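Side-chain contacts in glycosyltransferase (duf1792) (Streptococcus sanguinis, PDB 5V4A), which forms the C-terminal GT-D-fold glycosyltransferase part of a longer protein, binds UDP, and probably transfers a sugar from a UDP-linked donor: residues 15-18 against 22-25; 64-69 against 210-215; 135-140 against 215-220; 185-190 against 194-199. All blocks are in the same frame, centred on the assembly; numbering follows the deposited sequence.

Contact 1 (15-18 against 22-25); sequences LDYL and GASV
Leu18, near the end of helix 11-21, drives its isobutyl group against Val25 of strand 24-27, and the two side chains cross at about a right angle. The leucine meets the valine with both branches: CD2 lies 3.9 Å from Val25 CB, while CD1 is 4.1 Å from Val25 CG1. Leu18 CG stands anti to its own carbonyl carbon (chi1 -64°), which swings the fork off the helix toward the strand. On the valine, CG1 sits between the backbone N and the carbonyl carbon (chi1 64°), and this is the methyl that meets Leu18 CD1. CD2 also rests close to the backbone, 3.4 Å from Ala23 O, and touches the Ala23 methyl, CD2 to CB, at 4.1 Å. One residue earlier, Tyr17 brings ring atom CE1 obliquely to within 4.3 Å of Ala23 CB; its ring also meets Trp108 edge-to-face. The turn between the two elements is tight. Gly22, the first residue to leave the helix, has positive phi (70°), and its N donates to Leu18 O at 2.9 Å. Beyond it, Ser24 turns from the helix and takes a hydrogen bond on OG from Ala218 N. Met67 and Ile114 also pack on both Leu18 and Val25; Val25 lies two residues before Arg27, which binds UDP. The chemistry is therefore almost wholly apolar: one bent backbone bond closes the turn, and the crossed Leu18 and Val25 side chains, with the Ala23 methyl, pack the helix end against the strand.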
loop_
_atom_site.group_PDB
_atom_site.type_symbol
_atom_site.label_atom_id
_atom_site.label_comp_id
_atom_site.label_asym_id
_atom_site.label_seq_id
_atom_site.Cartn_x
_atom_site.Cartn_y
_atom_site.Cartn_z
ATOM N N LEU A 15 -3.576 7.775 4.708
ATOM C CA LEU A 15 -3.828 6.367 4.420
ATOM C C LEU A 15 -3.233 5.469 5.506
ATOM O O LEU A 15 -3.897 4.538 5.979
ATOM C CB LEU A 15 -3.275 6.002 3.030
ATOM C CG LEU A 15 -4.035 6.642 1.850
ATOM C CD1 LEU A 15 -3.349 6.263 0.552
ATOM C CD2 LEU A 15 -5.491 6.203 1.853
ATOM N N ASP A 16 -2.010 5.766 5.954
ATOM C CA ASP A 16 -1.405 4.973 7.028
ATOM C C ASP A 16 -2.225 5.039 8.315
ATOM O O ASP A 16 -2.256 4.069 9.087
ATOM C CB ASP A 16 0.019 5.452 7.319
ATOM C CG ASP A 16 1.032 5.018 6.262
ATOM O OD1 ASP A 16 0.683 4.265 5.326
ATOM O OD2 ASP A 16 2.154 5.531 6.346
ATOM N N TYR A 17 -2.858 6.184 8.591
ATOM C CA TYR A 17 -3.691 6.289 9.790
ATOM C C TYR A 17 -4.889 5.354 9.707
ATOM O O TYR A 17 -5.209 4.655 10.678
ATOM C CB TYR A 17 -4.158 7.738 10.001
ATOM C CG TYR A 17 -4.801 8.005 11.373
ATOM C CD1 TYR A 17 -6.166 7.907 11.552
ATOM C CD2 TYR A 17 -4.019 8.315 12.473
ATOM C CE1 TYR A 17 -6.754 8.161 12.793
ATOM C CE2 TYR A 17 -4.582 8.540 13.724
ATOM C CZ TYR A 17 -5.948 8.464 13.876
ATOM O OH TYR A 17 -6.511 8.702 15.112
ATOM N N LEU A 18 -5.556 5.320 8.547
ATOM C CA LEU A 18 -6.711 4.445 8.369
ATOM C C LEU A 18 -6.312 2.979 8.445
ATOM O O LEU A 18 -7.067 2.157 8.972
ATOM C CB LEU A 18 -7.403 4.751 7.034
ATOM C CG LEU A 18 -8.023 6.144 6.863
ATOM C CD1 LEU A 18 -8.622 6.343 5.465
ATOM C CD2 LEU A 18 -9.085 6.429 7.943
ATOM N N GLY A 22 -7.894 1.679 11.660
ATOM C CA GLY A 22 -9.174 1.196 11.213
ATOM C C GLY A 22 -10.281 2.219 11.315
ATOM O O GLY A 22 -11.456 1.854 11.292
ATOM N N ALA A 23 -9.932 3.498 11.369
ATOM C CA ALA A 23 -10.918 4.554 11.544
ATOM C C ALA A 23 -11.793 4.710 10.311
ATOM O O ALA A 23 -11.410 4.355 9.193
ATOM C CB ALA A 23 -10.228 5.886 11.840
ATOM N N SER A 24 -12.996 5.234 10.536
ATOM C CA SER A 24 -13.803 5.767 9.454
ATOM C C SER A 24 -13.196 7.082 8.975
ATOM O O SER A 24 -12.373 7.692 9.658
ATOM C CB SER A 24 -15.237 5.990 9.935
ATOM O OG SER A 24 -15.902 4.762 10.142
ATOM N N VAL A 25 -13.648 7.576 7.818
ATOM C CA VAL A 25 -13.095 8.829 7.314
ATOM C C VAL A 25 -14.179 9.665 6.655
ATOM O O VAL A 25 -15.052 9.131 5.965
ATOM C CB VAL A 25 -11.934 8.585 6.330
ATOM C CG1 VAL A 25 -12.420 7.858 5.089
ATOM C CG2 VAL A 25 -11.302 9.905 5.951
#

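Contact 2 (64-69 against 210-215); sequences ERLMVC and DLVQEG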
loop_
_atom_site.group_PDB
_atom_site.type_symbol
_atom_site.label_atom_id
_atom_site.label_comp_id
_atom_site.label_asym_id
_atom_site.label_seq_id
_atom_site.Cartn_x
_atom_site.Cartn_y
_atom_site.Cartn_z
ATOM N N GLU A 64 -9.254 7.809 16.579
ATOM C CA GLU A 64 -9.211 6.463 16.008
ATOM C C GLU A 64 -10.574 5.968 15.537
ATOM O O GLU A 64 -10.634 4.983 14.797
ATOM C CB GLU A 64 -8.668 5.491 17.044
ATOM C CG GLU A 64 -9.505 5.532 18.317
ATOM C CD GLU A 64 -9.077 4.530 19.361
ATOM O OE1 GLU A 64 -9.029 4.916 20.550
ATOM O OE2 GLU A 64 -8.838 3.358 19.003
ATOM N N ARG A 65 -11.665 6.622 15.943
ATOM C CA ARG A 65 -12.995 6.262 15.459
ATOM C C ARG A 65 -13.302 6.932 14.123
ATOM O O ARG A 65 -13.901 6.312 13.235
ATOM C CB ARG A 65 -14.048 6.659 16.514
ATOM C CG ARG A 65 -15.516 6.307 16.195
ATOM C CD ARG A 65 -16.520 6.901 17.203
ATOM N NE ARG A 65 -16.795 8.318 16.962
ATOM C CZ ARG A 65 -17.915 8.942 17.313
ATOM N NH1 ARG A 65 -18.901 8.277 17.912
ATOM N NH2 ARG A 65 -18.058 10.235 17.037
ATOM N N LEU A 66 -12.845 8.168 13.936
ATOM C CA LEU A 66 -13.218 8.920 12.747
ATOM C C LEU A 66 -12.158 9.963 12.443
ATOM O O LEU A 66 -11.815 10.763 13.317
ATOM C CB LEU A 66 -14.586 9.589 12.951
ATOM C CG LEU A 66 -14.997 10.539 11.829
ATOM C CD1 LEU A 66 -15.080 9.723 10.571
ATOM C CD2 LEU A 66 -16.348 11.140 12.149
ATOM N N MET A 67 -11.655 9.955 11.208
ATOM C CA MET A 67 -10.711 10.958 10.726
ATOM C C MET A 67 -11.463 11.979 9.885
ATOM O O MET A 67 -12.196 11.605 8.969
ATOM C CB MET A 67 -9.593 10.331 9.887
ATOM C CG MET A 67 -8.439 11.300 9.595
ATOM S SD MET A 67 -7.036 10.570 8.697
ATOM C CE MET A 67 -7.863 9.926 7.241
ATOM N N VAL A 68 -11.275 13.261 10.198
ATOM C CA VAL A 68 -11.898 14.364 9.469
ATOM C C VAL A 68 -10.841 14.977 8.560
ATOM O O VAL A 68 -9.729 15.274 9.016
ATOM C CB VAL A 68 -12.471 15.414 10.436
ATOM C CG1 VAL A 68 -13.020 16.605 9.669
ATOM C CG2 VAL A 68 -13.518 14.773 11.369
ATOM N N CYS A 69 -11.179 15.174 7.274
ATOM C CA CYS A 69 -10.208 15.598 6.277
ATOM C C CYS A 69 -10.555 16.951 5.677
ATOM O O CYS A 69 -11.730 17.310 5.542
ATOM C CB CYS A 69 -10.078 14.560 5.156
ATOM S SG CYS A 69 -9.544 12.928 5.760
ATOM N N ASP A 210 -23.192 10.029 10.614
ATOM C CA ASP A 210 -24.348 9.440 11.283
ATOM C C ASP A 210 -24.163 7.946 11.485
ATOM O O ASP A 210 -24.563 7.396 12.516
ATOM C CB ASP A 210 -25.626 9.708 10.477
ATOM C CG ASP A 210 -26.178 11.104 10.684
ATOM O OD1 ASP A 210 -25.693 11.832 11.575
ATOM O OD2 ASP A 210 -27.114 11.472 9.950
ATOM N N LEU A 211 -23.585 7.266 10.495
ATOM C CA LEU A 211 -23.370 5.831 10.607
ATOM C C LEU A 211 -22.327 5.499 11.669
ATOM O O LEU A 211 -22.476 4.504 12.383
ATOM C CB LEU A 211 -22.946 5.267 9.247
ATOM C CG LEU A 211 -24.044 5.139 8.195
ATOM C CD1 LEU A 211 -23.438 4.654 6.885
ATOM C CD2 LEU A 211 -25.149 4.212 8.674
ATOM N N VAL A 212 -21.307 6.349 11.831
ATOM C CA VAL A 212 -20.312 6.135 12.883
ATOM C C VAL A 212 -20.972 6.165 14.257
ATOM O O VAL A 212 -20.669 5.346 15.134
ATOM C CB VAL A 212 -19.199 7.196 12.781
ATOM C CG1 VAL A 212 -18.347 7.210 14.046
ATOM C CG2 VAL A 212 -18.329 6.943 11.535
ATOM N N GLN A 213 -21.916 7.078 14.450
ATOM C CA GLN A 213 -22.571 7.187 15.751
ATOM C C GLN A 213 -23.329 5.911 16.095
ATOM O O GLN A 213 -23.560 5.617 17.275
ATOM C CB GLN A 213 -23.509 8.393 15.760
ATOM C CG GLN A 213 -22.839 9.707 15.369
ATOM C CD GLN A 213 -21.483 9.944 16.030
ATOM O OE1 GLN A 213 -21.339 9.860 17.252
ATOM N NE2 GLN A 213 -20.479 10.247 15.213
ATOM N N GLU A 214 -23.778 5.179 15.076
ATOM C CA GLU A 214 -24.453 3.904 15.245
ATOM C C GLU A 214 -23.500 2.721 15.223
ATOM O O GLU A 214 -23.956 1.574 15.188
ATOM C CB GLU A 214 -25.533 3.738 14.180
ATOM C CG GLU A 214 -26.613 4.781 14.279
ATOM C CD GLU A 214 -27.702 4.555 13.265
ATOM O OE1 GLU A 214 -28.152 3.397 13.147
ATOM O OE2 GLU A 214 -28.101 5.528 12.586
ATOM N N GLY A 215 -22.195 2.967 15.195
ATOM C CA GLY A 215 -21.229 1.894 15.353
ATOM C C GLY A 215 -20.805 1.161 14.096
ATOM O O GLY A 215 -20.217 0.076 14.213
#
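Arg65 and Val212 carry equal shares of this contact, with Gln213 next. The arginine chain is extended as far as CD and then bends (chi3 79°), which lays the guanidinium across Val212: CG1 of the valine sits over one face, toward the rim, 3.5 Å from Arg65 NE. Arg65 CG leans on the same methyl, 3.7 Å from Val212 CG1. The other valine branch faces inward, CG2 standing 4.4 Å from Leu66 CD1. Gln213 comes to the guanidinium edge with its amide plane turned 77° from it. Its OE1 accepts from Arg65 NH1 at 3.0 Å, the donor lying above the carbonyl plane and the N-H well off line (139°); a second bond from Arg65 NH2 to Gln213 OE1, at 3.3 Å, is weak. Gln213 NE2 donates to Tyr209 O, settling which amide atom is the oxygen; NE2 also lies near Arg65 NH2, but two donors cannot bond. The contact sets the end of helix 201-213, a Schellman motif with Gly215 as C-prime residue, against strand 66-70 of the three-stranded parallel sheet. A neutral amide thus pairs with an exposed cation, while burial rests on the Val212 methyl against the guanidinium face and on Leu66.

Contact 3 (135-140 against 215-220); sequences KQLWQD and GYRALD
Leu137 of helix 127-138 meets two residues of 215-220 with its two methyls: CD1 stands 4.4 Å from Leu219 CD1, and CD2 the same distance from Arg217 NH2, reaching the guanidinium obliquely. These are loose van der Waals approaches across a buried interface. Arg217 arrives there fully stretched, its first three torsions all near 180° (chi1 -173°), and NH2 is spent on a hydrogen bond to Ala23 O, so the leucine sees a guanidinium already tied down. Around this first shell, Leu18 and Leu19 of helix 11-21 also pack on Leu137, while Leu197 and Val25 lie against Leu219. Further out, Lys135 O accepts twice: from Trp138 N at 3.1 Å and from Gln139 NE2 at 3.2 Å, the two donors coming from opposite faces of its plane. The indole of Trp138 folds back against the backbone, with Lys135 CA 3.6 Å above one ring face. Strand 218-220 is the outermost strand of the five-stranded parallel sheet, beside 195-199, and its Asp220 forms salt bridges with Arg27 and Lys205 and touches UDP. Polar bonds thus fix each side separately, and what joins the helix to 215-220 is loose van der Waals contact of the Leu137 methyls with Leu219 and with the Arg217 guanidinium, whose NH2 is held by a backbone carbonyl that would be expected to stabilise its charge.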
loop_
_atom_site.group_PDB
_atom_site.type_symbol
_atom_site.label_atom_id
_atom_site.label_comp_id
_atom_site.label_asym_id
_atom_site.label_seq_id
_atom_site.Cartn_x
_atom_site.Cartn_y
_atom_site.Cartn_z
ATOM N N LYS A 135 -6.412 0.221 -1.978
ATOM C CA LYS A 135 -6.973 -1.098 -2.257
ATOM C C LYS A 135 -6.862 -2.015 -1.051
ATOM O O LYS A 135 -7.750 -2.839 -0.829
ATOM C CB LYS A 135 -6.304 -1.764 -3.469
ATOM C CG LYS A 135 -6.604 -1.093 -4.818
ATOM C CD LYS A 135 -6.031 -1.904 -5.933
ATOM C CE LYS A 135 -6.373 -1.312 -7.274
ATOM N NZ LYS A 135 -5.448 -1.909 -8.270
ATOM N N GLN A 136 -5.810 -1.858 -0.247
ATOM C CA GLN A 136 -5.629 -2.699 0.929
ATOM C C GLN A 136 -6.707 -2.447 1.981
ATOM O O GLN A 136 -6.955 -3.314 2.824
ATOM C CB GLN A 136 -4.238 -2.457 1.524
ATOM C CG GLN A 136 -3.779 -3.509 2.542
ATOM C CD GLN A 136 -3.552 -4.878 1.929
ATOM O OE1 GLN A 136 -3.285 -5.004 0.737
ATOM N NE2 GLN A 136 -3.673 -5.914 2.745
ATOM N N LEU A 137 -7.355 -1.287 1.940
ATOM C CA LEU A 137 -8.439 -0.999 2.876
ATOM C C LEU A 137 -9.627 -1.925 2.658
ATOM O O LEU A 137 -10.330 -2.269 3.617
ATOM C CB LEU A 137 -8.864 0.458 2.734
ATOM C CG LEU A 137 -7.883 1.521 3.223
ATOM C CD1 LEU A 137 -8.397 2.887 2.815
ATOM C CD2 LEU A 137 -7.750 1.459 4.735
ATOM N N TRP A 138 -9.868 -2.343 1.419
ATOM C CA TRP A 138 -10.997 -3.208 1.141
ATOM C C TRP A 138 -10.614 -4.589 0.639
ATOM O O TRP A 138 -11.517 -5.381 0.343
ATOM C CB TRP A 138 -11.951 -2.545 0.136
ATOM C CG TRP A 138 -11.351 -2.040 -1.179
ATOM C CD1 TRP A 138 -10.957 -2.794 -2.252
ATOM C CD2 TRP A 138 -11.135 -0.672 -1.553
ATOM N NE1 TRP A 138 -10.491 -1.979 -3.261
ATOM C CE2 TRP A 138 -10.602 -0.673 -2.862
ATOM C CE3 TRP A 138 -11.348 0.554 -0.916
ATOM C CZ2 TRP A 138 -10.272 0.505 -3.534
ATOM C CZ3 TRP A 138 -11.020 1.725 -1.598
ATOM C CH2 TRP A 138 -10.490 1.686 -2.886
ATOM N N GLN A 139 -9.318 -4.910 0.538
ATOM C CA GLN A 139 -8.907 -6.226 0.061
ATOM C C GLN A 139 -9.512 -7.322 0.931
ATOM O O GLN A 139 -9.384 -7.294 2.156
ATOM C CB GLN A 139 -7.379 -6.352 0.069
ATOM C CG GLN A 139 -6.665 -5.661 -1.060
ATOM C CD GLN A 139 -7.221 -6.052 -2.404
ATOM O OE1 GLN A 139 -6.938 -7.141 -2.916
ATOM N NE2 GLN A 139 -8.037 -5.173 -2.981
ATOM N N ASP A 140 -10.182 -8.281 0.285
ATOM C CA ASP A 140 -10.760 -9.461 0.944
ATOM C C ASP A 140 -11.857 -9.107 1.944
ATOM O O ASP A 140 -12.130 -9.876 2.868
ATOM C CB ASP A 140 -9.674 -10.304 1.636
ATOM C CG ASP A 140 -8.707 -10.944 0.645
ATOM O OD1 ASP A 140 -7.497 -10.624 0.715
ATOM O OD2 ASP A 140 -9.155 -11.757 -0.201
ATOM N N GLY A 215 -22.195 2.967 15.195
ATOM C CA GLY A 215 -21.229 1.894 15.353
ATOM C C GLY A 215 -20.805 1.161 14.096
ATOM O O GLY A 215 -20.217 0.076 14.213
ATOM N N TYR A 216 -21.082 1.708 12.908
ATOM C CA TYR A 216 -20.589 1.175 11.640
ATOM C C TYR A 216 -19.240 1.788 11.279
ATOM O O TYR A 216 -18.849 2.845 11.788
ATOM C CB TYR A 216 -21.562 1.447 10.486
ATOM C CG TYR A 216 -22.929 0.820 10.633
ATOM C CD1 TYR A 216 -23.186 -0.449 10.133
ATOM C CD2 TYR A 216 -23.965 1.502 11.264
ATOM C CE1 TYR A 216 -24.439 -1.028 10.267
ATOM C CE2 TYR A 216 -25.220 0.925 11.409
ATOM C CZ TYR A 216 -25.447 -0.341 10.910
ATOM O OH TYR A 216 -26.688 -0.922 11.042
ATOM N N ARG A 217 -18.535 1.123 10.364
ATOM C CA ARG A 217 -17.310 1.664 9.793
ATOM C C ARG A 217 -17.563 2.048 8.345
ATOM O O ARG A 217 -18.042 1.232 7.553
ATOM C CB ARG A 217 -16.138 0.683 9.881
ATOM C CG ARG A 217 -14.864 1.382 9.440
ATOM C CD ARG A 217 -13.596 0.573 9.524
ATOM N NE ARG A 217 -12.502 1.450 9.107
ATOM C CZ ARG A 217 -11.405 1.089 8.456
ATOM N NH1 ARG A 217 -11.196 -0.180 8.136
ATOM N NH2 ARG A 217 -10.498 2.020 8.166
ATOM N N ALA A 218 -17.238 3.285 8.001
ATOM C CA ALA A 218 -17.591 3.829 6.701
ATOM C C ALA A 218 -16.485 4.753 6.239
ATOM O O ALA A 218 -15.968 5.553 7.024
ATOM C CB ALA A 218 -18.931 4.584 6.750
ATOM N N LEU A 219 -16.150 4.653 4.956
ATOM C CA LEU A 219 -15.119 5.470 4.326
ATOM C C LEU A 219 -15.728 6.306 3.205
ATOM O O LEU A 219 -16.221 5.757 2.209
ATOM C CB LEU A 219 -13.995 4.613 3.760
ATOM C CG LEU A 219 -13.475 3.531 4.693
ATOM C CD1 LEU A 219 -12.616 2.574 3.897
ATOM C CD2 LEU A 219 -12.710 4.196 5.802
ATOM N N ASP A 220 -15.661 7.624 3.365
ATOM C CA ASP A 220 -16.032 8.585 2.327
ATOM C C ASP A 220 -14.878 8.652 1.339
ATOM O O ASP A 220 -13.845 9.253 1.642
ATOM C CB ASP A 220 -16.306 9.947 2.960
ATOM C CG ASP A 220 -16.403 11.086 1.940
ATOM O OD1 ASP A 220 -16.428 10.824 0.729
ATOM O OD2 ASP A 220 -16.450 12.256 2.360
#

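Contact 4 (185-190 against 194-199); sequences QAVREH and RLILTM. With UDP (uridine-5'-diphosphate), chain C.
Arg194 and His190 meet through backbone and water more than through their flat groups. Water 1 lies at the edge of the Arg194 guanidinium, in its plane, 2.6 Å from NE, and donates in turn to His190 O at 3.0 Å. The arginine chain, extended from CG to NE, passes this carbonyl on its way, with CD 3.8 Å from His190 O. NH1 is taken by Ser165 OG and Leu143 O. The His190 imidazole turns away from the strand; over one of its faces, toward the rim, lies the Glu189 carboxylate, a close approach whose detail is doubtful. Helix 180-190 here forms the connection of a beta-alpha-beta crossover, leading from strand 165-171 to the parallel strand 195-199 past strand 142-148, which lies between them in the sheet. The helix packs on that sheet through Val187, whose CG1, anti to the backbone N (chi1 163°), touches Ile196 CD1 at 3.9 Å; the two side chains cross obliquely. Leu211 of helix 201-213 also packs on Val187, and Tyr216 on Ile196. Farther along, the chain reaches the nucleotide: Met199 C lies 3.6 Å from the ribose O4' of UDP, which is hydrogen-bonded to Ser115, Ser151 and Lys205, among others.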
loop_
_atom_site.group_PDB
_atom_site.type_symbol
_atom_site.label_atom_id
_atom_site.label_comp_id
_atom_site.label_asym_id
_atom_site.label_seq_id
_atom_site.Cartn_x
_atom_site.Cartn_y
_atom_site.Cartn_z
ATOM N N GLN A 185 -31.707 3.978 6.190
ATOM C CA GLN A 185 -32.527 2.805 6.449
ATOM C C GLN A 185 -32.085 1.634 5.584
ATOM O O GLN A 185 -31.999 0.494 6.060
ATOM C CB GLN A 185 -33.993 3.137 6.208
ATOM C CG GLN A 185 -34.934 1.981 6.411
ATOM C CD GLN A 185 -36.356 2.447 6.601
ATOM O OE1 GLN A 185 -36.757 3.479 6.059
ATOM N NE2 GLN A 185 -37.128 1.696 7.380
ATOM N N ALA A 186 -31.750 1.906 4.325
ATOM C CA ALA A 186 -31.250 0.845 3.460
ATOM C C ALA A 186 -29.935 0.296 3.982
ATOM O O ALA A 186 -29.713 -0.916 3.953
ATOM C CB ALA A 186 -31.086 1.355 2.029
ATOM N N VAL A 187 -29.058 1.171 4.481
ATOM C CA VAL A 187 -27.773 0.712 5.004
ATOM C C VAL A 187 -27.985 -0.232 6.178
ATOM O O VAL A 187 -27.407 -1.319 6.229
ATOM C CB VAL A 187 -26.888 1.908 5.395
ATOM C CG1 VAL A 187 -25.754 1.455 6.295
ATOM C CG2 VAL A 187 -26.333 2.589 4.129
ATOM N N ARG A 188 -28.860 0.139 7.118
ATOM C CA ARG A 188 -29.079 -0.736 8.264
ATOM C C ARG A 188 -29.582 -2.110 7.838
ATOM O O ARG A 188 -29.215 -3.121 8.453
ATOM C CB ARG A 188 -30.055 -0.087 9.246
ATOM C CG ARG A 188 -29.563 1.236 9.824
ATOM C CD ARG A 188 -30.566 1.810 10.874
ATOM N NE ARG A 188 -30.242 3.198 11.189
ATOM C CZ ARG A 188 -30.932 4.242 10.749
ATOM N NH1 ARG A 188 -32.012 4.057 10.000
ATOM N NH2 ARG A 188 -30.540 5.468 11.047
ATOM N N GLU A 189 -30.398 -2.169 6.782
ATOM C CA GLU A 189 -30.993 -3.426 6.346
ATOM C C GLU A 189 -30.004 -4.335 5.619
ATOM O O GLU A 189 -30.164 -5.562 5.654
ATOM C CB GLU A 189 -32.192 -3.154 5.432
ATOM C CG GLU A 189 -33.129 -4.353 5.273
ATOM C CD GLU A 189 -33.415 -4.704 3.821
ATOM O OE1 GLU A 189 -33.718 -5.888 3.544
ATOM O OE2 GLU A 189 -33.343 -3.799 2.962
ATOM N N HIS A 190 -28.972 -3.778 4.983
ATOM C CA HIS A 190 -28.092 -4.587 4.144
ATOM C C HIS A 190 -26.641 -4.615 4.592
ATOM O O HIS A 190 -25.848 -5.366 4.008
ATOM C CB HIS A 190 -28.135 -4.082 2.694
ATOM C CG HIS A 190 -29.481 -4.206 2.062
ATOM N ND1 HIS A 190 -30.011 -5.418 1.681
ATOM C CD2 HIS A 190 -30.414 -3.273 1.767
ATOM C CE1 HIS A 190 -31.208 -5.223 1.159
ATOM N NE2 HIS A 190 -31.483 -3.932 1.211
ATOM N N ARG A 194 -20.499 -5.743 6.714
ATOM C CA ARG A 194 -19.695 -5.300 5.576
ATOM C C ARG A 194 -19.036 -3.949 5.846
ATOM O O ARG A 194 -19.530 -3.131 6.627
ATOM C CB ARG A 194 -20.533 -5.206 4.295
ATOM C CG ARG A 194 -21.359 -6.432 3.985
ATOM C CD ARG A 194 -22.332 -6.260 2.820
ATOM N NE ARG A 194 -22.679 -7.564 2.249
ATOM C CZ ARG A 194 -21.998 -8.202 1.292
ATOM N NH1 ARG A 194 -20.940 -7.637 0.712
ATOM N NH2 ARG A 194 -22.408 -9.402 0.886
ATOM N N LEU A 195 -17.902 -3.720 5.181
ATOM C CA LEU A 195 -17.274 -2.403 5.179
ATOM C C LEU A 195 -18.054 -1.486 4.243
ATOM O O LEU A 195 -18.316 -1.854 3.095
ATOM C CB LEU A 195 -15.822 -2.498 4.719
ATOM C CG LEU A 195 -15.048 -1.210 4.412
ATOM C CD1 LEU A 195 -14.952 -0.335 5.632
ATOM C CD2 LEU A 195 -13.646 -1.547 3.886
ATOM N N ILE A 196 -18.438 -0.305 4.734
ATOM C CA ILE A 196 -19.268 0.622 3.966
ATOM C C ILE A 196 -18.351 1.633 3.290
ATOM O O ILE A 196 -17.546 2.288 3.962
ATOM C CB ILE A 196 -20.299 1.333 4.864
ATOM C CG1 ILE A 196 -21.226 0.303 5.516
ATOM C CG2 ILE A 196 -21.141 2.302 4.030
ATOM C CD1 ILE A 196 -21.899 0.790 6.808
ATOM N N LEU A 197 -18.467 1.757 1.965
ATOM C CA LEU A 197 -17.782 2.782 1.182
ATOM C C LEU A 197 -18.823 3.700 0.565
ATOM O O LEU A 197 -19.835 3.227 0.048
ATOM C CB LEU A 197 -16.936 2.198 0.040
ATOM C CG LEU A 197 -15.982 1.041 0.303
ATOM C CD1 LEU A 197 -15.271 0.533 -1.001
ATOM C CD2 LEU A 197 -14.998 1.508 1.341
ATOM N N THR A 198 -18.579 5.004 0.589
ATOM C CA THR A 198 -19.581 5.918 0.055
ATOM C C THR A 198 -18.941 6.916 -0.906
ATOM O O THR A 198 -17.811 7.384 -0.700
ATOM C CB THR A 198 -20.372 6.628 1.189
ATOM O OG1 THR A 198 -21.518 7.291 0.637
ATOM C CG2 THR A 198 -19.522 7.642 1.914
ATOM N N MET A 199 -19.659 7.168 -2.004
ATOM C CA MET A 199 -19.261 8.081 -3.068
ATOM C C MET A 199 -20.529 8.889 -3.331
ATOM O O MET A 199 -21.328 8.493 -4.178
ATOM C CB MET A 199 -18.820 7.341 -4.331
ATOM C CG MET A 199 -17.625 6.386 -4.195
ATOM S SD MET A 199 -17.934 4.977 -3.115
ATOM C CE MET A 199 -19.177 4.223 -4.075
HETATM N N1 UDP C . -22.797 12.125 -5.967
HETATM C C2 UDP C . -23.964 11.399 -5.981
HETATM N N3 UDP C . -25.072 12.069 -5.535
HETATM C C4 UDP C . -25.130 13.374 -5.086
HETATM C C5 UDP C . -23.877 14.059 -5.089
HETATM C C6 UDP C . -22.766 13.421 -5.509
HETATM O O2 UDP C . -24.021 10.240 -6.364
HETATM O O4 UDP C . -26.216 13.844 -4.699
HETATM C "C1'" UDP C . -21.550 11.420 -6.370
HETATM C "C2'" UDP C . -20.944 11.769 -7.724
HETATM O "O2'" UDP C . -21.656 11.139 -8.788
HETATM C "C3'" UDP C . -19.512 11.227 -7.527
HETATM C "C4'" UDP C . -19.264 11.399 -6.015
HETATM O "O4'" UDP C . -20.543 11.746 -5.442
HETATM O "O3'" UDP C . -19.402 9.840 -7.821
HETATM C "C5'" UDP C . -18.220 12.420 -5.632
HETATM O "O5'" UDP C . -18.161 12.653 -4.207
HETATM P PA UDP C . -17.237 13.788 -3.607
HETATM O O1A UDP C . -17.740 15.171 -4.011
HETATM O O2A UDP C . -17.108 13.508 -2.156
HETATM O O3A UDP C . -15.803 13.579 -4.362
HETATM P PB UDP C . -14.329 14.112 -4.095
HETATM O O1B UDP C . -14.484 14.915 -2.798
HETATM O O2B UDP C . -14.079 15.057 -5.294
HETATM O O3B UDP C . -13.346 12.987 -3.973
HETATM O O HOH W 1 -24.952 -8.144 3.465
#

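In the fold
From the N terminus, contact 1 closes first, a short turn between helix 11-21 and strand 24-27, complete before any other opens. Strand 66-70, beside 24-27 in the three-stranded sheet, opens contact 2, which closes far along the chain at the end of helix 201-213. Contact 3 opens within that loop at 135-140 and closes just after it at 215-220, so contacts 2 and 3 cross, sharing Gly215. Contact 4, a local helix-to-strand turn, nests inside both. Strand 218-220 borders 195-199 in the five-stranded sheet, and its backbone bonds to Val25 join that sheet to the smaller one; contacts 2 and 3 add helices 201-213 and 127-138 around this seam.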